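Local atomic coordinates of 6'''-hydroxyparomomycin C oxidase (Microbacterium trichothecenolyticum, PDB entry 7DVE), a protein that uses FAD to oxidise the C3 hydroxyl of the sugar in C-glycosides such as isoorientin and mangiferin, reducing O2 to H2O2. Residues H188-L200 with V330-Q344. Residues are numbered along the deposited sequence; the frame is centred on the assembly and turned at random.
Sequences HRDADERVQRMPL and VTWVPFTDDMPFHGQ
M198 and W332 meet through two similar first torsions: CG is anti to the backbone N in both (chi1 -178° and 175°). The bends at chi2 and chi3 of M198 then carry SD across the root of the indole, 3.6 Å from W332 CB. SD sits 4.3 Å from the centroid of the five-membered ring and 32° off its normal, an oblique Met-aromatic contact. The methyl goes further and reaches the next strand, where M198 CE lies 3.5 Å from Q344 CB and also touches the H342 ring. H342 NE2 donates to Q344 OE1, two residues along the strand, an oxygen that also accepts from N488 ND2. Farther along the indole, P199 CD comes 3.5 Å from W332 CE3, while the Q196 side chain runs alongside with its amide turned well out of the ring plane. Q196 NE2 donates to R194 O, which helps to set the rotation of that amide.

Beneath these side chains the backbones pair antiparallel. W332 N donates to Q196 O at 2.9 Å, almost straight, and Q196 N returns a longer bond to W332 O; M198 N to V330 O extends the pairing. Beyond the strand, R189 NE binds E193 O in the guanidinium plane, placing R189 NH2 3.0 Å from P334 O. T336 CG2 packs against the E193 carboxylate.

V333 and G343 exchange backbone bonds, so 330-344 forms a beta hairpin with 196-204 added at its edge. This belongs to the antiparallel sheet typical of the substrate-binding part of GMC oxidoreductases, here with M198 close to A131 and Q344 close to T129, both FAD-binding residues.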
ATOM      1  N   HIS A 188       4.877 -29.912   9.000  1.00164.66           N
ATOM      2  CA  HIS A 188       6.262 -29.463   9.045  1.00164.60           C
ATOM      3  C   HIS A 188       6.404 -27.957   9.246  1.00160.47           C
ATOM      4  O   HIS A 188       7.522 -27.490   9.488  1.00160.08           O
ATOM      5  CB  HIS A 188       6.988 -29.877   7.757  1.00167.08           C
ATOM      6  N   ARG A 189       5.316 -27.192   9.155  1.00128.71           N
ATOM      7  CA  ARG A 189       5.381 -25.748   9.344  1.00114.45           C
ATOM      8  C   ARG A 189       5.302 -25.401  10.830  1.00104.98           C
ATOM      9  O   ARG A 189       4.636 -26.089  11.607  1.00105.74           O
ATOM     10  CB  ARG A 189       4.251 -25.061   8.567  1.00102.88           C
ATOM     11  CG  ARG A 189       4.239 -25.382   7.067  1.00107.14           C
ATOM     12  CD  ARG A 189       2.866 -25.180   6.412  1.00101.21           C
ATOM     13  NE  ARG A 189       2.634 -23.792   6.024  1.00 95.40           N
ATOM     14  CZ  ARG A 189       2.650 -23.331   4.778  1.00 90.69           C
ATOM     15  NH1 ARG A 189       2.891 -24.125   3.743  1.00 93.48           N
ATOM     16  NH2 ARG A 189       2.422 -22.036   4.566  1.00 85.77           N
ATOM     17  N   ASP A 190       5.992 -24.332  11.227  1.00 97.01           N
ATOM     18  CA  ASP A 190       5.927 -23.859  12.600  1.00 90.84           C
ATOM     19  C   ASP A 190       5.013 -22.630  12.703  1.00 89.38           C
ATOM     20  O   ASP A 190       4.348 -22.237  11.735  1.00 86.41           O
ATOM     21  CB  ASP A 190       7.338 -23.587  13.139  1.00 96.76           C
ATOM     22  CG  ASP A 190       8.163 -22.662  12.248  1.00 93.30           C
ATOM     23  OD1 ASP A 190       7.576 -21.745  11.628  1.00 88.33           O
ATOM     24  OD2 ASP A 190       9.412 -22.845  12.211  1.00 91.68           O
ATOM     25  N   ALA A 191       5.001 -22.007  13.888  1.00 87.20           N
ATOM     26  CA  ALA A 191       3.978 -21.018  14.223  1.00 85.31           C
ATOM     27  C   ALA A 191       3.939 -19.870  13.217  1.00 84.78           C
ATOM     28  O   ALA A 191       2.870 -19.516  12.708  1.00 81.03           O
ATOM     29  CB  ALA A 191       4.212 -20.482  15.635  1.00 83.41           C
ATOM     30  N   ASP A 192       5.094 -19.267  12.922  1.00 84.11           N
ATOM     31  CA  ASP A 192       5.134 -18.154  11.975  1.00 80.89           C
ATOM     32  C   ASP A 192       4.613 -18.535  10.600  1.00 79.06           C
ATOM     33  O   ASP A 192       4.391 -17.645   9.763  1.00 76.10           O
ATOM     34  CB  ASP A 192       6.569 -17.626  11.844  1.00 81.33           C
ATOM     35  CG  ASP A 192       6.970 -16.730  13.007  1.00 90.05           C
ATOM     36  OD1 ASP A 192       6.362 -15.647  13.163  1.00 90.79           O
ATOM     37  OD2 ASP A 192       7.890 -17.114  13.772  1.00 89.77           O
ATOM     38  N   GLU A 193       4.422 -19.826  10.336  1.00 78.66           N
ATOM     39  CA  GLU A 193       4.075 -20.291   9.007  1.00 78.38           C
ATOM     40  C   GLU A 193       2.734 -21.004   8.906  1.00 77.10           C
ATOM     41  O   GLU A 193       2.270 -21.236   7.786  1.00 74.80           O
ATOM     42  CB  GLU A 193       5.184 -21.206   8.467  1.00 80.98           C
ATOM     43  CG  GLU A 193       6.559 -20.674   8.809  1.00 84.08           C
ATOM     44  CD  GLU A 193       7.676 -21.541   8.292  1.00 86.86           C
ATOM     45  OE1 GLU A 193       7.548 -22.787   8.383  1.00 89.46           O
ATOM     46  OE2 GLU A 193       8.684 -20.967   7.800  1.00 86.09           O
ATOM     47  N   ARG A 194       2.090 -21.340  10.018  1.00 74.92           N
ATOM     48  CA  ARG A 194       0.856 -22.093   9.896  1.00 71.99           C
ATOM     49  C   ARG A 194      -0.312 -21.168   9.562  1.00 65.37           C
ATOM     50  O   ARG A 194      -0.229 -19.942   9.653  1.00 63.86           O
ATOM     51  CB  ARG A 194       0.587 -22.897  11.165  1.00 76.04           C
ATOM     52  CG  ARG A 194       1.314 -24.238  11.171  1.00 83.22           C
ATOM     53  CD  ARG A 194       1.111 -25.011  12.457  1.00 89.45           C
ATOM     54  NE  ARG A 194       1.598 -24.291  13.628  1.00 89.72           N
ATOM     55  CZ  ARG A 194       2.591 -24.703  14.399  1.00 91.11           C
ATOM     56  NH1 ARG A 194       3.245 -25.828  14.144  1.00 93.87           N
ATOM     57  NH2 ARG A 194       2.944 -23.968  15.447  1.00 93.92           N
ATOM     58  N   VAL A 195      -1.402 -21.785   9.106  1.00 65.07           N
ATOM     59  CA  VAL A 195      -2.621 -21.049   8.824  1.00 62.65           C
ATOM     60  C   VAL A 195      -3.094 -20.334  10.089  1.00 59.26           C
ATOM     61  O   VAL A 195      -3.064 -20.898  11.188  1.00 60.40           O
ATOM     62  CB  VAL A 195      -3.672 -22.021   8.271  1.00 62.04           C
ATOM     63  CG1 VAL A 195      -4.958 -21.285   7.978  1.00 61.09           C
ATOM     64  CG2 VAL A 195      -3.147 -22.679   6.998  1.00 66.21           C
ATOM     65  N   GLN A 196      -3.483 -19.071   9.950  1.00 54.39           N
ATOM     66  CA  GLN A 196      -3.774 -18.230  11.107  1.00 58.26           C
ATOM     67  C   GLN A 196      -4.656 -17.075  10.651  1.00 56.61           C
ATOM     68  O   GLN A 196      -4.936 -16.923   9.456  1.00 52.94           O
ATOM     69  CB  GLN A 196      -2.480 -17.720  11.760  1.00 58.11           C
ATOM     70  CG  GLN A 196      -1.457 -17.088  10.778  1.00 56.67           C
ATOM     71  CD  GLN A 196      -0.154 -16.752  11.473  1.00 60.60           C
ATOM     72  OE1 GLN A 196      -0.087 -15.797  12.254  1.00 59.32           O
ATOM     73  NE2 GLN A 196       0.878 -17.558  11.234  1.00 63.26           N
ATOM     74  N   ARG A 197      -5.101 -16.256  11.614  1.00 53.13           N
ATOM     75  CA  ARG A 197      -5.904 -15.092  11.256  1.00 52.93           C
ATOM     76  C   ARG A 197      -5.049 -14.083  10.514  1.00 51.33           C
ATOM     77  O   ARG A 197      -3.858 -13.942  10.791  1.00 52.26           O
ATOM     78  CB  ARG A 197      -6.505 -14.424  12.490  1.00 53.36           C
ATOM     79  CG  ARG A 197      -7.336 -15.321  13.363  1.00 52.48           C
ATOM     80  CD  ARG A 197      -7.039 -15.005  14.827  1.00 57.74           C
ATOM     81  NE  ARG A 197      -8.121 -15.426  15.698  1.00 55.70           N
ATOM     82  CZ  ARG A 197      -8.080 -16.561  16.381  1.00 61.81           C
ATOM     83  NH1 ARG A 197      -7.074 -17.413  16.233  1.00 60.30           N
ATOM     84  NH2 ARG A 197      -9.057 -16.840  17.248  1.00 62.48           N
ATOM     85  N   MET A 198      -5.638 -13.395   9.557  1.00 47.82           N
ATOM     86  CA  MET A 198      -4.893 -12.320   8.936  1.00 47.82           C
ATOM     87  C   MET A 198      -4.811 -11.150   9.914  1.00 48.63           C
ATOM     88  O   MET A 198      -5.829 -10.759  10.488  1.00 48.82           O
ATOM     89  CB  MET A 198      -5.535 -11.858   7.634  1.00 48.80           C
ATOM     90  CG  MET A 198      -4.717 -10.755   6.972  1.00 43.87           C
ATOM     91  SD  MET A 198      -3.164 -11.381   6.312  1.00 56.44           S
ATOM     92  CE  MET A 198      -3.745 -12.189   4.808  1.00 49.34           C
ATOM     93  N   PRO A 199      -3.638 -10.575  10.150  1.00 50.11           N
ATOM     94  CA  PRO A 199      -3.601  -9.309  10.902  1.00 48.77           C
ATOM     95  C   PRO A 199      -4.113  -8.183  10.022  1.00 47.66           C
ATOM     96  O   PRO A 199      -3.676  -8.033   8.880  1.00 50.41           O
ATOM     97  CB  PRO A 199      -2.122  -9.134  11.272  1.00 46.03           C
ATOM     98  CG  PRO A 199      -1.433 -10.420  10.916  1.00 46.01           C
ATOM     99  CD  PRO A 199      -2.315 -11.207   9.998  1.00 50.87           C
ATOM    100  N   LEU A 200      -5.078  -7.410  10.536  1.00 49.05           N
ATOM    101  CA  LEU A 200      -5.840  -6.477   9.707  1.00 47.51           C
ATOM    102  C   LEU A 200      -5.796  -5.068  10.276  1.00 49.63           C
ATOM    103  O   LEU A 200      -5.930  -4.870  11.487  1.00 52.68           O
ATOM    104  CB  LEU A 200      -7.317  -6.908   9.567  1.00 46.89           C
ATOM    105  CG  LEU A 200      -7.713  -8.142   8.756  1.00 48.42           C
ATOM    106  CD1 LEU A 200      -9.207  -8.478   8.978  1.00 42.88           C
ATOM    107  CD2 LEU A 200      -7.384  -7.983   7.206  1.00 44.29           C
ATOM    108  N   VAL A 330     -10.899 -12.920   7.390  1.00 47.42           N
ATOM    109  CA  VAL A 330      -9.738 -13.037   6.515  1.00 46.92           C
ATOM    110  C   VAL A 330      -8.747 -13.976   7.197  1.00 48.85           C
ATOM    111  O   VAL A 330      -8.372 -13.756   8.355  1.00 44.44           O
ATOM    112  CB  VAL A 330      -9.079 -11.665   6.227  1.00 48.48           C
ATOM    113  CG1 VAL A 330      -7.969 -11.790   5.193  1.00 46.63           C
ATOM    114  CG2 VAL A 330     -10.111 -10.639   5.749  1.00 46.26           C
ATOM    115  N   THR A 331      -8.356 -15.027   6.491  1.00 47.70           N
ATOM    116  CA  THR A 331      -7.321 -15.954   6.906  1.00 48.42           C
ATOM    117  C   THR A 331      -6.066 -15.774   6.054  1.00 49.83           C
ATOM    118  O   THR A 331      -6.135 -15.497   4.844  1.00 47.78           O
ATOM    119  CB  THR A 331      -7.795 -17.404   6.787  1.00 48.94           C
ATOM    120  OG1 THR A 331      -8.973 -17.593   7.558  1.00 48.93           O
ATOM    121  CG2 THR A 331      -6.728 -18.376   7.272  1.00 51.00           C
ATOM    122  N   TRP A 332      -4.930 -16.006   6.704  1.00 49.87           N
ATOM    123  CA  TRP A 332      -3.598 -15.798   6.173  1.00 49.92           C
ATOM    124  C   TRP A 332      -2.912 -17.148   6.005  1.00 53.07           C
ATOM    125  O   TRP A 332      -2.832 -17.924   6.960  1.00 53.43           O
ATOM    126  CB  TRP A 332      -2.816 -14.912   7.139  1.00 50.41           C
ATOM    127  CG  TRP A 332      -1.383 -14.681   6.802  1.00 54.43           C
ATOM    128  CD1 TRP A 332      -0.792 -14.808   5.576  1.00 50.30           C
ATOM    129  CD2 TRP A 332      -0.355 -14.246   7.706  1.00 52.07           C
ATOM    130  NE1 TRP A 332       0.537 -14.486   5.663  1.00 51.73           N
ATOM    131  CE2 TRP A 332       0.834 -14.144   6.959  1.00 53.02           C
ATOM    132  CE3 TRP A 332      -0.329 -13.945   9.076  1.00 53.07           C
ATOM    133  CZ2 TRP A 332       2.039 -13.740   7.526  1.00 51.80           C
ATOM    134  CZ3 TRP A 332       0.858 -13.549   9.648  1.00 53.16           C
ATOM    135  CH2 TRP A 332       2.035 -13.454   8.875  1.00 56.73           C
ATOM    136  N   VAL A 333      -2.438 -17.432   4.793  1.00 52.49           N
ATOM    137  CA  VAL A 333      -1.643 -18.619   4.498  1.00 52.14           C
ATOM    138  C   VAL A 333      -0.234 -18.129   4.197  1.00 54.25           C
ATOM    139  O   VAL A 333       0.038 -17.671   3.075  1.00 52.48           O
ATOM    140  CB  VAL A 333      -2.213 -19.428   3.325  1.00 53.14           C
ATOM    141  CG1 VAL A 333      -1.508 -20.797   3.249  1.00 52.81           C
ATOM    142  CG2 VAL A 333      -3.732 -19.569   3.450  1.00 49.98           C
ATOM    143  N   PRO A 334       0.681 -18.207   5.164  1.00 57.44           N
ATOM    144  CA  PRO A 334       1.940 -17.458   5.060  1.00 56.92           C
ATOM    145  C   PRO A 334       2.894 -17.984   4.001  1.00 57.27           C
ATOM    146  O   PRO A 334       2.971 -19.182   3.723  1.00 57.16           O
ATOM    147  CB  PRO A 334       2.551 -17.598   6.459  1.00 59.30           C
ATOM    148  CG  PRO A 334       1.353 -17.822   7.351  1.00 61.12           C
ATOM    149  CD  PRO A 334       0.397 -18.648   6.540  1.00 56.84           C
ATOM    150  N   PHE A 335       3.605 -17.027   3.400  1.00 56.80           N
ATOM    151  CA  PHE A 335       4.780 -17.275   2.575  1.00 58.85           C
ATOM    152  C   PHE A 335       5.864 -18.043   3.342  1.00 61.90           C
ATOM    153  O   PHE A 335       6.168 -17.730   4.495  1.00 61.26           O
ATOM    154  CB  PHE A 335       5.326 -15.918   2.107  1.00 55.57           C
ATOM    155  CG  PHE A 335       6.596 -15.998   1.296  1.00 61.45           C
ATOM    156  CD1 PHE A 335       7.847 -16.143   1.922  1.00 59.44           C
ATOM    157  CD2 PHE A 335       6.550 -15.901  -0.097  1.00 55.70           C
ATOM    158  CE1 PHE A 335       9.011 -16.207   1.168  1.00 62.35           C
ATOM    159  CE2 PHE A 335       7.717 -15.952  -0.851  1.00 59.91           C
ATOM    160  CZ  PHE A 335       8.951 -16.113  -0.221  1.00 59.39           C
ATOM    161  N   THR A 336       6.465 -19.038   2.677  1.00 62.46           N
ATOM    162  CA  THR A 336       7.728 -19.651   3.095  1.00 65.63           C
ATOM    163  C   THR A 336       8.622 -19.840   1.874  1.00 67.27           C
ATOM    164  O   THR A 336       8.135 -19.992   0.750  1.00 66.81           O
ATOM    165  CB  THR A 336       7.541 -21.012   3.787  1.00 67.28           C
ATOM    166  OG1 THR A 336       6.954 -21.950   2.874  1.00 67.70           O
ATOM    167  CG2 THR A 336       6.669 -20.886   5.043  1.00 69.87           C
ATOM    168  N   ASP A 337       9.940 -19.825   2.102  1.00 67.09           N
ATOM    169  CA  ASP A 337      10.889 -20.017   1.005  1.00 68.17           C
ATOM    170  C   ASP A 337      10.545 -21.256   0.183  1.00 69.19           C
ATOM    171  O   ASP A 337      10.660 -21.249  -1.050  1.00 69.37           O
ATOM    172  CB  ASP A 337      12.316 -20.137   1.549  1.00 67.90           C
ATOM    173  CG  ASP A 337      12.961 -18.791   1.810  1.00 67.18           C
ATOM    174  OD1 ASP A 337      12.312 -17.777   1.520  1.00 70.35           O
ATOM    175  OD2 ASP A 337      14.103 -18.735   2.306  1.00 75.22           O
ATOM    176  N   ASP A 338      10.112 -22.326   0.857  1.00 69.00           N
ATOM    177  CA  ASP A 338       9.742 -23.580   0.211  1.00 69.90           C
ATOM    178  C   ASP A 338       8.402 -23.488  -0.530  1.00 70.58           C
ATOM    179  O   ASP A 338       8.183 -24.236  -1.491  1.00 71.09           O
ATOM    180  CB  ASP A 338       9.669 -24.674   1.270  1.00 73.22           C
ATOM    181  CG  ASP A 338      10.715 -24.490   2.396  1.00 79.99           C
ATOM    182  OD1 ASP A 338      11.942 -24.620   2.139  1.00 80.04           O
ATOM    183  OD2 ASP A 338      10.293 -24.128   3.535  1.00 78.02           O
ATOM    184  N   MET A 339       7.489 -22.610  -0.087  1.00 68.70           N
ATOM    185  CA  MET A 339       6.155 -22.451  -0.682  1.00 68.14           C
ATOM    186  C   MET A 339       5.905 -20.967  -0.933  1.00 65.03           C
ATOM    187  O   MET A 339       5.133 -20.327  -0.210  1.00 63.63           O
ATOM    188  CB  MET A 339       5.065 -23.016   0.234  1.00 71.14           C
ATOM    189  CG  MET A 339       4.861 -24.518   0.233  1.00 73.43           C
ATOM    190  SD  MET A 339       4.647 -25.163  -1.417  1.00 83.90           S
ATOM    191  CE  MET A 339       2.912 -24.730  -1.670  1.00 73.93           C
ATOM    192  N   PRO A 340       6.534 -20.390  -1.965  1.00 64.54           N
ATOM    193  CA  PRO A 340       6.732 -18.929  -1.999  1.00 61.50           C
ATOM    194  C   PRO A 340       5.540 -18.140  -2.542  1.00 60.44           C
ATOM    195  O   PRO A 340       5.659 -17.360  -3.491  1.00 57.57           O
ATOM    196  CB  PRO A 340       7.987 -18.793  -2.875  1.00 61.05           C
ATOM    197  CG  PRO A 340       7.943 -19.953  -3.787  1.00 60.77           C
ATOM    198  CD  PRO A 340       7.273 -21.078  -3.040  1.00 64.65           C
ATOM    199  N   PHE A 341       4.385 -18.277  -1.878  1.00 58.02           N
ATOM    200  CA  PHE A 341       3.198 -17.490  -2.183  1.00 54.74           C
ATOM    201  C   PHE A 341       2.578 -16.954  -0.904  1.00 56.35           C
ATOM    202  O   PHE A 341       2.476 -17.663   0.101  1.00 57.36           O
ATOM    203  CB  PHE A 341       2.153 -18.320  -2.954  1.00 57.17           C
ATOM    204  CG  PHE A 341       2.758 -19.397  -3.779  1.00 56.89           C
ATOM    205  CD1 PHE A 341       3.353 -19.099  -4.985  1.00 56.45           C
ATOM    206  CD2 PHE A 341       2.801 -20.702  -3.312  1.00 58.79           C
ATOM    207  CE1 PHE A 341       3.972 -20.103  -5.740  1.00 59.72           C
ATOM    208  CE2 PHE A 341       3.413 -21.709  -4.052  1.00 62.45           C
ATOM    209  CZ  PHE A 341       3.999 -21.412  -5.269  1.00 58.88           C
ATOM    210  N   HIS A 342       2.150 -15.701  -0.943  1.00 55.57           N
ATOM    211  CA  HIS A 342       1.319 -15.172   0.129  1.00 52.06           C
ATOM    212  C   HIS A 342      -0.137 -15.476  -0.216  1.00 53.59           C
ATOM    213  O   HIS A 342      -0.598 -15.136  -1.311  1.00 51.37           O
ATOM    214  CB  HIS A 342       1.540 -13.674   0.302  1.00 50.17           C
ATOM    215  CG  HIS A 342       0.425 -12.979   1.006  1.00 51.96           C
ATOM    216  ND1 HIS A 342       0.308 -12.966   2.380  1.00 49.31           N
ATOM    217  CD2 HIS A 342      -0.645 -12.295   0.527  1.00 50.78           C
ATOM    218  CE1 HIS A 342      -0.769 -12.284   2.719  1.00 50.80           C
ATOM    219  NE2 HIS A 342      -1.362 -11.858   1.613  1.00 51.50           N
ATOM    220  N   GLY A 343      -0.853 -16.133   0.693  1.00 51.73           N
ATOM    221  CA  GLY A 343      -2.232 -16.524   0.461  1.00 49.50           C
ATOM    222  C   GLY A 343      -3.167 -15.820   1.426  1.00 51.18           C
ATOM    223  O   GLY A 343      -2.865 -15.678   2.611  1.00 47.73           O
ATOM    224  N   GLN A 344      -4.307 -15.394   0.920  1.00 48.52           N
ATOM    225  CA  GLN A 344      -5.329 -14.918   1.820  1.00 46.83           C
ATOM    226  C   GLN A 344      -6.668 -15.437   1.334  1.00 48.34           C
ATOM    227  O   GLN A 344      -6.915 -15.519   0.126  1.00 44.98           O
ATOM    228  CB  GLN A 344      -5.338 -13.388   1.938  1.00 48.04           C
ATOM    229  CG  GLN A 344      -5.405 -12.643   0.635  1.00 49.10           C
ATOM    230  CD  GLN A 344      -4.948 -11.197   0.776  1.00 50.56           C
ATOM    231  OE1 GLN A 344      -3.876 -10.901   1.342  1.00 49.20           O
ATOM    232  NE2 GLN A 344      -5.761 -10.288   0.259  1.00 48.08           N
TER